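Long-range contact in aphrodisin (Mesocricetus auratus, PDB 1E5P), which acts as a secreted lipocalin pheromone of the female hamster that prompts males to mate: residues 5-10 / 87-92. Residues are numbered along the deposited sequence; the frame is centred on the assembly and turned at random. Where two conformers were deposited one is given.
Sequences ELQGKW and ITSDKI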
ATOM      1  N   GLU A   5       8.115   6.104  12.337  1.00 38.04           N
ATOM      2  CA  GLU A   5       7.370   4.971  12.836  1.00 38.77           C
ATOM      3  C   GLU A   5       7.036   3.977  11.721  1.00 37.41           C
ATOM      4  O   GLU A   5       6.395   2.949  11.945  1.00 38.44           O
ATOM      5  CB  GLU A   5       6.026   5.446  13.427  1.00 42.44           C
ATOM      6  CG  GLU A   5       6.163   6.330  14.646  1.00 46.58           C
ATOM      7  CD  GLU A   5       4.941   7.200  14.889  1.00 49.89           C
ATOM      8  OE1 GLU A   5       3.824   6.659  14.978  1.00 50.87           O
ATOM      9  OE2 GLU A   5       5.126   8.435  14.982  1.00 52.05           O
ATOM     10  N   LEU A   6       7.454   4.309  10.511  1.00 35.70           N
ATOM     11  CA  LEU A   6       7.218   3.481   9.342  1.00 34.00           C
ATOM     12  C   LEU A   6       8.247   2.371   9.206  1.00 33.20           C
ATOM     13  O   LEU A   6       7.967   1.343   8.560  1.00 32.81           O
ATOM     14  CB  LEU A   6       7.205   4.345   8.082  1.00 35.31           C
ATOM     15  CG  LEU A   6       6.145   5.420   7.914  1.00 36.74           C
ATOM     16  CD1 LEU A   6       6.418   6.235   6.650  1.00 38.38           C
ATOM     17  CD2 LEU A   6       4.742   4.851   7.886  1.00 37.19           C
ATOM     18  N   GLN A   7       9.425   2.502   9.776  1.00 32.12           N
ATOM     19  CA  GLN A   7      10.499   1.519   9.671  1.00 31.91           C
ATOM     20  C   GLN A   7      10.231   0.147  10.256  1.00 31.23           C
ATOM     21  O   GLN A   7       9.740   0.039  11.388  1.00 32.51           O
ATOM     22  CB  GLN A   7      11.726   2.141  10.378  1.00 33.55           C
ATOM     23  CG  GLN A   7      12.900   1.208  10.568  1.00 33.62           C
ATOM     24  CD  GLN A   7      13.908   1.221   9.444  1.00 32.15           C
ATOM     25  OE1 GLN A   7      14.367   2.281   9.004  1.00 31.41           O
ATOM     26  NE2 GLN A   7      14.271   0.022   8.993  0.50 30.39           N
ATOM     27  N   GLY A   8      10.536  -0.935   9.519  1.00 28.47           N
ATOM     28  CA  GLY A   8      10.391  -2.288   9.991  1.00 25.08           C
ATOM     29  C   GLY A   8       9.760  -3.271   9.008  1.00 23.29           C
ATOM     30  O   GLY A   8       9.538  -2.950   7.848  1.00 21.45           O
ATOM     31  N   LYS A   9       9.538  -4.489   9.476  1.00 23.13           N
ATOM     32  CA  LYS A   9       8.923  -5.551   8.673  1.00 22.88           C
ATOM     33  C   LYS A   9       7.413  -5.310   8.624  1.00 21.21           C
ATOM     34  O   LYS A   9       6.765  -4.935   9.603  1.00 21.29           O
ATOM     35  CB  LYS A   9       9.198  -6.899   9.321  1.00 27.23           C
ATOM     36  CG  LYS A   9       8.374  -8.061   8.799  1.00 33.13           C
ATOM     37  CD  LYS A   9       8.699  -9.315   9.611  0.70 36.81           C
ATOM     38  CE  LYS A   9       8.963 -10.500   8.701  1.00 39.82           C
ATOM     39  NZ  LYS A   9       9.364 -11.700   9.501  0.50 40.24           N
ATOM     40  N   TRP A  10       6.842  -5.426   7.419  1.00 19.25           N
ATOM     41  CA  TRP A  10       5.411  -5.213   7.240  1.00 18.81           C
ATOM     42  C   TRP A  10       4.900  -6.134   6.108  1.00 19.25           C
ATOM     43  O   TRP A  10       5.684  -6.488   5.229  1.00 19.24           O
ATOM     44  CB  TRP A  10       5.095  -3.788   6.766  1.00 20.03           C
ATOM     45  CG  TRP A  10       5.447  -2.717   7.741  1.00 21.75           C
ATOM     46  CD1 TRP A  10       6.594  -1.963   7.746  1.00 23.54           C
ATOM     47  CD2 TRP A  10       4.680  -2.304   8.881  1.00 21.41           C
ATOM     48  NE1 TRP A  10       6.571  -1.104   8.828  1.00 23.79           N
ATOM     49  CE2 TRP A  10       5.414  -1.294   9.530  1.00 22.76           C
ATOM     50  CE3 TRP A  10       3.443  -2.693   9.387  1.00 21.03           C
ATOM     51  CZ2 TRP A  10       4.935  -0.661  10.680  1.00 23.58           C
ATOM     52  CZ3 TRP A  10       2.976  -2.066  10.535  1.00 21.92           C
ATOM     53  CH2 TRP A  10       3.728  -1.064  11.152  1.00 23.60           C
ATOM     54  N   ILE A  87      -1.140   5.733  11.832  1.00 24.65           N
ATOM     55  CA  ILE A  87      -0.132   4.761  12.185  1.00 26.97           C
ATOM     56  C   ILE A  87      -0.302   4.271  13.623  1.00 28.16           C
ATOM     57  O   ILE A  87      -0.571   5.095  14.504  1.00 27.81           O
ATOM     58  CB  ILE A  87       1.285   5.384  12.080  1.00 30.43           C
ATOM     59  CG1 ILE A  87       1.513   6.051  10.730  1.00 32.39           C
ATOM     60  CG2 ILE A  87       2.343   4.309  12.321  1.00 31.96           C
ATOM     61  CD1 ILE A  87       2.736   6.929  10.617  1.00 32.45           C
ATOM     62  N   THR A  88      -0.173   2.986  13.821  1.00 29.81           N
ATOM     63  CA  THR A  88      -0.189   2.335  15.114  1.00 32.91           C
ATOM     64  C   THR A  88       1.078   1.459  15.158  1.00 34.21           C
ATOM     65  O   THR A  88       1.775   1.394  14.139  1.00 34.20           O
ATOM     66  CB  THR A  88      -1.374   1.456  15.455  1.00 33.64           C
ATOM     67  OG1 THR A  88      -1.345   0.231  14.724  1.00 33.27           O
ATOM     68  CG2 THR A  88      -2.712   2.135  15.230  1.00 34.36           C
ATOM     69  N   SER A  89       1.330   0.788  16.283  1.00 35.34           N
ATOM     70  CA  SER A  89       2.551  -0.032  16.308  1.00 34.93           C
ATOM     71  C   SER A  89       2.465  -1.272  15.454  1.00 34.09           C
ATOM     72  O   SER A  89       3.504  -1.803  15.024  0.50 34.16           O
ATOM     73  CB  SER A  89       3.000  -0.322  17.737  1.00 36.54           C
ATOM     74  OG  SER A  89       4.051   0.596  18.075  0.50 37.76           O
ATOM     75  N   ASP A  90       1.259  -1.779  15.174  1.00 32.47           N
ATOM     76  CA  ASP A  90       1.118  -2.975  14.380  1.00 31.14           C
ATOM     77  C   ASP A  90       0.430  -2.716  13.039  1.00 28.73           C
ATOM     78  O   ASP A  90       0.175  -3.701  12.350  1.00 27.89           O
ATOM     79  CB  ASP A  90       0.268  -4.021  15.131  1.00 32.85           C
ATOM     80  CG  ASP A  90      -1.172  -3.534  15.252  1.00 36.68           C
ATOM     81  OD1 ASP A  90      -1.388  -2.359  15.598  0.50 38.61           O
ATOM     82  OD2 ASP A  90      -2.096  -4.321  14.992  0.50 38.87           O
ATOM     83  N   LYS A  91       0.056  -1.483  12.744  1.00 27.18           N
ATOM     84  CA  LYS A  91      -0.590  -1.207  11.462  1.00 26.63           C
ATOM     85  C   LYS A  91      -0.302   0.164  10.908  1.00 24.76           C
ATOM     86  O   LYS A  91      -0.058   1.145  11.616  1.00 25.24           O
ATOM     87  CB  LYS A  91      -2.114  -1.472  11.536  1.00 30.84           C
ATOM     88  CG  LYS A  91      -2.350  -2.868  10.908  1.00 35.32           C
ATOM     89  CD  LYS A  91      -3.627  -3.492  11.342  1.00 37.18           C
ATOM     90  CE  LYS A  91      -3.478  -4.976  11.602  1.00 36.62           C
ATOM     91  NZ  LYS A  91      -2.983  -5.196  12.998  1.00 34.96           N
ATOM     92  N   ILE A  92      -0.253   0.242   9.557  1.00 22.22           N
ATOM     93  CA  ILE A  92      -0.123   1.528   8.892  1.00 21.18           C
ATOM     94  C   ILE A  92      -1.264   1.614   7.851  1.00 20.47           C
ATOM     95  O   ILE A  92      -1.396   0.675   7.055  1.00 21.98           O
ATOM     96  CB  ILE A  92       1.192   1.741   8.113  1.00 22.80           C
ATOM     97  CG1 ILE A  92       2.434   1.405   8.920  1.00 25.13           C
ATOM     98  CG2 ILE A  92       1.255   3.181   7.582  1.00 23.12           C
ATOM     99  CD1 ILE A  92       3.665   1.203   8.022  1.00 26.85           C
TER
HETATM  100  O   HOH W   1       4.392   2.072  13.780  1.00 56.62           O
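This is a mainly apolar contact at the closed end of the lipocalin barrel. The short 3-10 turn and the start of the first strand (5-10) pack against the hairpin that joins strands 79-87 and 91-99. G8, K9 and W10 form the Gly-X-Trp signature of the family. The backbone angles of G8 would drive a CB into the carbonyl O of Q7, so a glycine fits here.

W10 makes the largest contribution. CD1 of I92 lies over one face of its indole, 3.5 Å from the centroid of the six-membered ring, in a CH-pi contact. The ring edge rests on the hairpin turn, with W10 CZ3 3.6 Å from D90 C. W10 NE1 donates to L6 O at 2.8 Å, which ties the tryptophan back to the 3-10 turn. K114 adds a cation-pi interaction, as the basic residue near the end of the last barrel strand does in many lipocalins.

L6 extends the apolar patch. Its CD2 lies 3.8 Å from I92 CD1 and 4.0 Å from I87 CD1. Nearer the surface, one water donates to both E5 O (2.9 Å) and T88 O (2.7 Å).

The hairpin has its own polar bonds. T88 N donates to K91 O at 2.9 Å, and T88 OG1 donates to D90 OD1 at 2.7 Å. K91 NZ forms a salt bridge with D90 OD2 at 2.4 Å.

Direct hydrogen bonds between the segments are absent. Side-chain packing and a bridging water therefore join them, and the buried tryptophan fills the barrel floor with its indole nitrogen satisfied.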